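Local coordinates for periplasmic binding protein (Mycobacterium smegmatis, PDB 4MDY) that probably captures iron, perhaps as a chelate, outside the membrane and hands it to an ABC transporter, as a solute-binding protein of the iron-transport type, at residues 36-41 / 128-133. Sequence-based numbering, arbitrary orientation.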
loop_
_atom_site.group_PDB
_atom_site.type_symbol
_atom_site.label_atom_id
_atom_site.label_comp_id
_atom_site.label_asym_id
_atom_site.label_seq_id
_atom_site.Cartn_x
_atom_site.Cartn_y
_atom_site.Cartn_z
ATOM N N ALA A 36 4.951 11.036 7.983
ATOM C CA ALA A 36 4.720 10.501 9.319
ATOM C C ALA A 36 3.926 9.178 9.340
ATOM O O ALA A 36 3.794 8.546 10.399
ATOM C CB ALA A 36 4.037 11.554 10.186
ATOM N N GLY A 37 3.424 8.748 8.184
ATOM C CA GLY A 37 2.706 7.478 8.084
ATOM C C GLY A 37 3.472 6.395 7.345
ATOM O O GLY A 37 4.627 6.569 6.980
ATOM N N LEU A 38 2.796 5.286 7.087
ATOM C CA LEU A 38 3.442 4.067 6.631
ATOM C C LEU A 38 3.757 3.996 5.141
ATOM O O LEU A 38 4.617 3.209 4.748
ATOM C CB LEU A 38 2.586 2.857 7.038
ATOM C CG LEU A 38 2.378 2.711 8.552
ATOM C CD1 LEU A 38 1.456 1.547 8.874
ATOM C CD2 LEU A 38 3.719 2.542 9.268
ATOM N N THR A 39 3.083 4.796 4.310
ATOM C CA THR A 39 3.233 4.668 2.848
ATOM C C THR A 39 3.347 5.991 2.069
ATOM O O THR A 39 3.583 5.970 0.858
ATOM C CB THR A 39 2.045 3.878 2.250
ATOM O OG1 THR A 39 0.821 4.529 2.603
ATOM C CG2 THR A 39 2.015 2.436 2.753
ATOM N N GLU A 40 3.202 7.129 2.747
ATOM C CA GLU A 40 3.100 8.435 2.085
ATOM C C GLU A 40 4.349 8.843 1.310
ATOM O O GLU A 40 4.268 9.676 0.393
ATOM C CB GLU A 40 2.749 9.536 3.094
ATOM C CG GLU A 40 1.368 9.397 3.713
ATOM C CD GLU A 40 1.386 8.718 5.063
ATOM O OE1 GLU A 40 2.008 7.646 5.162
ATOM O OE2 GLU A 40 0.775 9.252 6.019
ATOM N N GLN A 41 5.503 8.278 1.674
ATOM C CA GLN A 41 6.736 8.612 0.982
ATOM C C GLN A 41 6.646 8.313 -0.509
ATOM O O GLN A 41 7.258 9.010 -1.297
ATOM C CB GLN A 41 7.966 7.930 1.612
ATOM C CG GLN A 41 8.092 6.425 1.417
ATOM C CD GLN A 41 7.451 5.620 2.528
ATOM O OE1 GLN A 41 6.465 6.047 3.144
ATOM N NE2 GLN A 41 7.999 4.443 2.787
ATOM N N GLU A 128 -11.045 6.398 8.213
ATOM C CA GLU A 128 -10.019 5.358 8.299
ATOM C C GLU A 128 -8.661 6.006 8.553
ATOM O O GLU A 128 -8.137 6.721 7.702
ATOM C CB GLU A 128 -9.990 4.526 7.016
ATOM C CG GLU A 128 -11.317 3.839 6.697
ATOM C CD GLU A 128 -11.776 2.872 7.786
ATOM O OE1 GLU A 128 -10.917 2.224 8.427
ATOM O OE2 GLU A 128 -13.004 2.755 8.000
ATOM N N ALA A 129 -8.103 5.746 9.733
ATOM C CA ALA A 129 -6.891 6.420 10.199
ATOM C C ALA A 129 -5.639 5.722 9.684
ATOM O O ALA A 129 -4.565 6.317 9.650
ATOM C CB ALA A 129 -6.886 6.484 11.717
ATOM N N PHE A 130 -5.803 4.455 9.308
ATOM C CA PHE A 130 -4.805 3.684 8.580
ATOM C C PHE A 130 -5.423 3.154 7.286
ATOM O O PHE A 130 -6.589 2.766 7.259
ATOM C CB PHE A 130 -4.338 2.483 9.400
ATOM C CG PHE A 130 -3.283 2.799 10.430
ATOM C CD1 PHE A 130 -1.998 3.147 10.043
ATOM C CD2 PHE A 130 -3.567 2.696 11.786
ATOM C CE1 PHE A 130 -1.024 3.414 10.979
ATOM C CE2 PHE A 130 -2.594 2.963 12.736
ATOM C CZ PHE A 130 -1.320 3.318 12.331
ATOM N N PHE A 131 -4.620 3.119 6.232
ATOM C CA PHE A 131 -4.969 2.440 4.985
ATOM C C PHE A 131 -6.296 2.892 4.373
ATOM O O PHE A 131 -7.094 2.070 3.938
ATOM C CB PHE A 131 -4.931 0.920 5.184
ATOM C CG PHE A 131 -3.621 0.428 5.733
ATOM C CD1 PHE A 131 -2.439 0.669 5.049
ATOM C CD2 PHE A 131 -3.563 -0.257 6.937
ATOM C CE1 PHE A 131 -1.224 0.232 5.549
ATOM C CE2 PHE A 131 -2.350 -0.695 7.444
ATOM C CZ PHE A 131 -1.182 -0.449 6.749
ATOM N N GLU A 132 -6.516 4.202 4.339
ATOM C CA GLU A 132 -7.600 4.778 3.536
ATOM C C GLU A 132 -7.310 4.524 2.054
ATOM O O GLU A 132 -6.156 4.275 1.682
ATOM C CB GLU A 132 -7.739 6.281 3.801
ATOM C CG GLU A 132 -6.616 7.140 3.229
ATOM C CD GLU A 132 -6.836 8.631 3.398
ATOM O OE1 GLU A 132 -7.920 9.060 3.848
ATOM O OE2 GLU A 132 -5.905 9.381 3.061
ATOM N N PRO A 133 -8.345 4.581 1.195
ATOM C CA PRO A 133 -8.126 4.341 -0.235
ATOM C C PRO A 133 -6.894 5.073 -0.797
ATOM O O PRO A 133 -6.729 6.275 -0.580
ATOM C CB PRO A 133 -9.424 4.854 -0.873
ATOM C CG PRO A 133 -10.454 4.586 0.165
ATOM C CD PRO A 133 -9.771 4.802 1.496
#
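With chi1 at -60°, CG of Leu38 lies anti to its own carbonyl carbon, and an extended chi2 (177°) places CD1 against the rings of Phe130 and Phe131. Both phenylalanines also have CG anti to the carbonyl carbon, with CG beside the backbone N, and the far ends of the two rings reach the same methyl group. CD1 is 3.8 Å from CE1 of Phe130 and 3.9 Å from CZ of Phe131, so a single leucine branch bridges the two aromatics; each ring is approached obliquely. The junction is purely apolar and small, burying 133 Å² in all. Phe131 adopts a left-handed backbone conformation with positive phi, a turn in the chain two residues ahead of Pro133, which holds the N-cap position of helix 134-144. The two loops follow strands 33-35 and 121-123 in the N-terminal half of a bilobal solute-binding fold of family 8, and each leads into a helix. Phe131 also meets the ring of Trp57, and its carbonyl oxygen accepts a hydrogen bond from Trp196 NE1; a diethylene glycol molecule about 6 Å from its side chain is consistent with a nearby pocket, although it probably came from the crystallisation liquor. Within segment 36-41, Thr39 N donates to OE1 of Glu40 over 3.2 Å, at 150°, nearly along the carboxylate C-O axis. Asn104 ties the two loops together, its ND2 bonding Thr39 OG1 and its OD1 accepting from Phe131 N, while its backbone N reaches Glu40 OE2.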